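PDB 3EDN: phenazine biosynthesis protein, PhzF family from Bacillus anthracis, which belongs to the PhzF family with a diaminopimelate epimerase-like fold and probably acts as an isomerase or epimerase on a small metabolite. Local coordinates for residues 204-207 with 208-211; 238-241 with 242-246. All coordinates share one frame; numbering follows the deposited sequence.

Contact 1: residues 204-207 with 208-211; sequences TYDE and KVHM. With SO4 (sulfate ion), chain H.
V209 has CG1 anti to its backbone N (chi1 174°), which sets CG1 against T204 and CG2 against CB of D206, one methyl to each. The three residues belong to the loop between strands 196-201 and 211-216 of the diaminopimelate epimerase-like fold, where D206 to V209 form a type I beta turn. T204 lies just before the turn. Its CG2 stands beside its own backbone N, on the side where V209 CG1 comes in. CG2 of T204 lies 3.7 Å from CG1 of V209, and CG2 of V209 lies 3.6 Å from CB of D206.

The turn is closed by a weak bond, V209 N to D206 O, at 3.4 Å. A water lies within bonding distance of both E207 O and V209 O and can donate to them, though other acceptors compete for its protons. The carboxylate of D206 has its partner outside the loop, in a salt bridge to R267. E257 of strand 251-258 accepts from the backbone N of both Y205 and D206, and V209 packs on I255 of the same strand. These links join the turn to the neighbouring strand.

A sulfate, probably from the crystallisation liquor, sits where the backbone N-H groups of E207 and K208 point outward together. These two N-H groups hold the ion. The K208 chain bends at chi2 and then runs extended, which carries its amine round to the same anion. NZ of K208 lies unusually close to sulfate O2, and that distance is doubtful. The bond from E207 N to sulfate O4 is 2.9 Å and almost straight, at 171°. K208 N gives a similar bond to sulfate O3, 3.0 Å long at 164°.

Contact 2: residues 238-241 with 242-246; sequences AYYA and TYVEK
T242 turns its hydroxyl back along helix 230-244 and donates from OG1 to A238 O at 2.6 Å. OG1 lies beside its own backbone N (chi1 -54°), within reach of that carbonyl one turn earlier. The weak bond from T242 N goes to the same oxygen.

Y239 O takes two donors. Y243 N comes nearly along the C=O axis at 2.8 Å, while T242 N sits above the carbonyl plane. Y240 O is also held twice. V244 N and E245 N reach it from opposite faces of its plane, and the bond from E245 N is 2.8 Å and fairly straight at 167°. This i+5 bond belongs to the wider pi-type turn near the end of the helix. A water donates to both A241 O and K246 O, and the CA of K246 makes a CH...O contact with A241 O.

The side chains pack outside this network. CD2 of Y243 lies over one face of the Y239 ring, 3.3 Å from Y239 CD1, with the planes oblique at 44°. The hydroxyl of Y239 bonds to P154 O. CG1 of V244 touches Y240 CE1 at 3.7 Å, and the methylenes of E245 run alongside the same ring. The carbonyls of A238 to A241 are thus met by amides, one hydroxyl and one water, with Y240 O shared between i+4 and i+5 donors.

In the fold
Contacts 1 and 2 follow one another along the chain, with centres about 16 Å apart, and both are partly buried near one side of the molecule. They meet directly: SE of M211 packs on CD1 of Y240 at 3.7 Å. Both also lean on strand 251-258, which lies beside the loop of contact 1 and is touched by Y240 and A241 of contact 2. In each, buried residues face the fold and charged ones face out: V209 and M211 against E207 and K208, Y239 and A241 against E245 and K246. Contact 1 is a loop turn with a small apolar side and backbone N-H groups that meet a probably adventitious sulfate; contact 2 is a helix end rich in backbone bonds and aromatic packing.

Contact 1: residues 204-207 with 208-211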
loop_
_atom_site.group_PDB
_atom_site.type_symbol
_atom_site.label_atom_id
_atom_site.label_comp_id
_atom_site.label_asym_id
_atom_site.label_seq_id
_atom_site.Cartn_x
_atom_site.Cartn_y
_atom_site.Cartn_z
ATOM N N THR A 204 -20.399 -8.202 -39.135
ATOM C CA THR A 204 -19.775 -7.140 -38.345
ATOM C C THR A 204 -20.056 -5.747 -38.899
ATOM O O THR A 204 -20.318 -5.578 -40.104
ATOM C CB THR A 204 -18.248 -7.328 -38.258
ATOM O OG1 THR A 204 -17.688 -7.303 -39.576
ATOM C CG2 THR A 204 -17.875 -8.661 -37.609
ATOM N N TYR A 205 -19.989 -4.750 -38.019
ATOM C CA TYR A 205 -20.103 -3.361 -38.445
ATOM C C TYR A 205 -18.825 -2.862 -39.111
ATOM O O TYR A 205 -18.885 -2.086 -40.068
ATOM C CB TYR A 205 -20.414 -2.453 -37.252
ATOM C CG TYR A 205 -21.791 -2.635 -36.675
ATOM C CD1 TYR A 205 -22.919 -2.187 -37.361
ATOM C CD2 TYR A 205 -21.973 -3.238 -35.436
ATOM C CE1 TYR A 205 -24.203 -2.351 -36.828
ATOM C CE2 TYR A 205 -23.241 -3.402 -34.898
ATOM C CZ TYR A 205 -24.350 -2.953 -35.596
ATOM O OH TYR A 205 -25.602 -3.129 -35.045
ATOM N N ASP A 206 -17.682 -3.270 -38.564
ATOM C CA ASP A 206 -16.369 -2.799 -39.005
ATOM C C ASP A 206 -15.816 -3.753 -40.065
ATOM O O ASP A 206 -15.928 -4.980 -39.945
ATOM C CB ASP A 206 -15.395 -2.730 -37.823
ATOM C CG ASP A 206 -15.781 -1.678 -36.787
ATOM O OD1 ASP A 206 -16.731 -0.887 -36.998
ATOM O OD2 ASP A 206 -15.104 -1.630 -35.732
ATOM N N GLU A 207 -15.180 -3.184 -41.081
ATOM C CA GLU A 207 -14.768 -3.968 -42.248
ATOM C C GLU A 207 -13.658 -4.988 -41.974
ATOM O O GLU A 207 -13.705 -6.107 -42.475
ATOM C CB GLU A 207 -14.367 -3.047 -43.408
ATOM C CG GLU A 207 -15.482 -2.141 -43.906
ATOM C CD GLU A 207 -16.639 -2.914 -44.514
ATOM O OE1 GLU A 207 -16.391 -3.836 -45.319
ATOM O OE2 GLU A 207 -17.799 -2.598 -44.184
ATOM N N LYS A 208 -12.670 -4.615 -41.175
ATOM C CA LYS A 208 -11.519 -5.502 -40.974
ATOM C C LYS A 208 -11.779 -6.626 -39.962
ATOM O O LYS A 208 -10.903 -7.435 -39.678
ATOM C CB LYS A 208 -10.279 -4.689 -40.580
ATOM C CG LYS A 208 -9.740 -3.797 -41.696
ATOM C CD LYS A 208 -10.552 -2.519 -41.846
ATOM C CE LYS A 208 -10.086 -1.710 -43.054
ATOM N NZ LYS A 208 -10.719 -0.354 -43.103
ATOM N N VAL A 209 -13.008 -6.695 -39.465
ATOM C CA VAL A 209 -13.334 -7.513 -38.300
ATOM C C VAL A 209 -14.050 -8.824 -38.653
ATOM O O VAL A 209 -14.893 -8.862 -39.560
ATOM C CB VAL A 209 -14.172 -6.677 -37.309
ATOM C CG1 VAL A 209 -14.678 -7.529 -36.139
ATOM C CG2 VAL A 209 -13.356 -5.464 -36.818
ATOM N N HIS A 210 -13.736 -9.885 -37.910
ATOM C CA HIS A 210 -14.245 -11.222 -38.216
ATOM C C HIS A 210 -15.398 -11.677 -37.309
ATOM O O HIS A 210 -16.154 -12.580 -37.664
ATOM C CB HIS A 210 -13.112 -12.255 -38.162
ATOM C CG HIS A 210 -11.788 -11.738 -38.640
ATOM N ND1 HIS A 210 -11.214 -12.129 -39.831
ATOM C CD2 HIS A 210 -10.926 -10.860 -38.078
ATOM C CE1 HIS A 210 -10.052 -11.516 -39.977
ATOM N NE2 HIS A 210 -9.858 -10.737 -38.928
HETATM N N MSE A 211 -15.515 -11.075 -36.128
HETATM C CA MSE A 211 -16.611 -11.417 -35.225
HETATM C C MSE A 211 -17.113 -10.203 -34.482
HETATM O O MSE A 211 -16.326 -9.335 -34.091
HETATM C CB MSE A 211 -16.189 -12.438 -34.170
HETATM C CG MSE A 211 -15.649 -13.745 -34.706
HETATM SE SE MSE A 211 -15.038 -14.801 -33.197
HETATM C CE MSE A 211 -16.771 -15.130 -32.473
HETATM S S SO4 H . -13.418 -0.407 -40.666
HETATM O O1 SO4 H . -13.031 0.516 -39.599
HETATM O O2 SO4 H . -12.721 -0.067 -41.901
HETATM O O3 SO4 H . -13.051 -1.763 -40.247
HETATM O O4 SO4 H . -14.857 -0.328 -40.888
HETATM O O HOH W 1 -15.712 -7.713 -42.117
#

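Contact 2: residues 238-241 with 242-246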
loop_
_atom_site.group_PDB
_atom_site.type_symbol
_atom_site.label_atom_id
_atom_site.label_comp_id
_atom_site.label_asym_id
_atom_site.label_seq_id
_atom_site.Cartn_x
_atom_site.Cartn_y
_atom_site.Cartn_z
ATOM N N ALA A 238 -10.568 -18.237 -29.426
ATOM C CA ALA A 238 -10.439 -19.683 -29.260
ATOM C C ALA A 238 -11.637 -20.393 -29.860
ATOM O O ALA A 238 -11.498 -21.455 -30.457
ATOM C CB ALA A 238 -10.308 -20.040 -27.802
ATOM N N TYR A 239 -12.817 -19.828 -29.648
ATOM C CA TYR A 239 -14.049 -20.382 -30.180
ATOM C C TYR A 239 -13.985 -20.398 -31.707
ATOM O O TYR A 239 -14.306 -21.401 -32.347
ATOM C CB TYR A 239 -15.230 -19.537 -29.688
ATOM C CG TYR A 239 -16.577 -20.038 -30.127
ATOM C CD1 TYR A 239 -17.357 -20.828 -29.286
ATOM C CD2 TYR A 239 -17.092 -19.695 -31.369
ATOM C CE1 TYR A 239 -18.605 -21.275 -29.689
ATOM C CE2 TYR A 239 -18.341 -20.137 -31.776
ATOM C CZ TYR A 239 -19.076 -20.941 -30.950
ATOM O OH TYR A 239 -20.314 -21.337 -31.370
ATOM N N TYR A 240 -13.555 -19.291 -32.305
ATOM C CA TYR A 240 -13.456 -19.176 -33.758
ATOM C C TYR A 240 -12.540 -20.246 -34.317
ATOM O O TYR A 240 -12.881 -20.913 -35.299
ATOM C CB TYR A 240 -12.907 -17.790 -34.094
ATOM C CG TYR A 240 -12.936 -17.375 -35.548
ATOM C CD1 TYR A 240 -14.103 -16.913 -36.133
ATOM C CD2 TYR A 240 -11.781 -17.406 -36.315
ATOM C CE1 TYR A 240 -14.131 -16.499 -37.451
ATOM C CE2 TYR A 240 -11.791 -16.996 -37.633
ATOM C CZ TYR A 240 -12.968 -16.547 -38.194
ATOM O OH TYR A 240 -12.992 -16.133 -39.507
ATOM N N ALA A 241 -11.387 -20.413 -33.683
ATOM C CA ALA A 241 -10.392 -21.390 -34.120
ATOM C C ALA A 241 -10.864 -22.829 -33.902
ATOM O O ALA A 241 -10.341 -23.736 -34.535
ATOM C CB ALA A 241 -9.061 -21.151 -33.394
ATOM N N THR A 242 -11.834 -23.030 -33.009
ATOM C CA THR A 242 -12.291 -24.375 -32.637
ATOM C C THR A 242 -13.561 -24.793 -33.389
ATOM O O THR A 242 -13.721 -25.982 -33.719
ATOM C CB THR A 242 -12.508 -24.482 -31.100
ATOM O OG1 THR A 242 -11.312 -24.083 -30.413
ATOM C CG2 THR A 242 -12.845 -25.926 -30.688
ATOM N N TYR A 243 -14.440 -23.833 -33.687
ATOM C CA TYR A 243 -15.745 -24.128 -34.290
ATOM C C TYR A 243 -15.998 -23.506 -35.657
ATOM O O TYR A 243 -16.871 -23.970 -36.400
ATOM C CB TYR A 243 -16.880 -23.672 -33.360
ATOM C CG TYR A 243 -16.873 -24.312 -31.992
ATOM C CD1 TYR A 243 -17.295 -25.627 -31.810
ATOM C CD2 TYR A 243 -16.454 -23.602 -30.878
ATOM C CE1 TYR A 243 -17.291 -26.206 -30.556
ATOM C CE2 TYR A 243 -16.443 -24.173 -29.621
ATOM C CZ TYR A 243 -16.858 -25.480 -29.463
ATOM O OH TYR A 243 -16.833 -26.037 -28.201
ATOM N N VAL A 244 -15.268 -22.445 -35.997
ATOM C CA VAL A 244 -15.618 -21.663 -37.178
ATOM C C VAL A 244 -14.606 -21.835 -38.307
ATOM O O VAL A 244 -14.964 -22.256 -39.411
ATOM C CB VAL A 244 -15.817 -20.165 -36.842
ATOM C CG1 VAL A 244 -16.322 -19.401 -38.063
ATOM C CG2 VAL A 244 -16.783 -19.999 -35.680
ATOM N N GLU A 245 -13.348 -21.514 -38.029
ATOM C CA GLU A 245 -12.286 -21.630 -39.020
ATOM C C GLU A 245 -11.158 -22.430 -38.404
ATOM O O GLU A 245 -10.247 -21.868 -37.795
ATOM C CB GLU A 245 -11.788 -20.245 -39.448
ATOM C CG GLU A 245 -12.785 -19.417 -40.273
ATOM C CD GLU A 245 -13.128 -20.056 -41.608
ATOM O OE1 GLU A 245 -12.310 -20.846 -42.123
ATOM O OE2 GLU A 245 -14.216 -19.763 -42.146
ATOM N N LYS A 246 -11.223 -23.751 -38.555
ATOM C CA LYS A 246 -10.301 -24.647 -37.853
ATOM C C LYS A 246 -9.020 -24.935 -38.612
ATOM O O LYS A 246 -8.052 -25.436 -38.032
ATOM C CB LYS A 246 -10.966 -25.990 -37.587
ATOM C CG LYS A 246 -12.201 -25.935 -36.745
ATOM C CD LYS A 246 -12.645 -27.347 -36.514
ATOM C CE LYS A 246 -14.131 -27.494 -36.647
ATOM N NZ LYS A 246 -14.456 -28.938 -36.524
HETATM O O HOH W 2 -8.527 -25.536 -35.211
#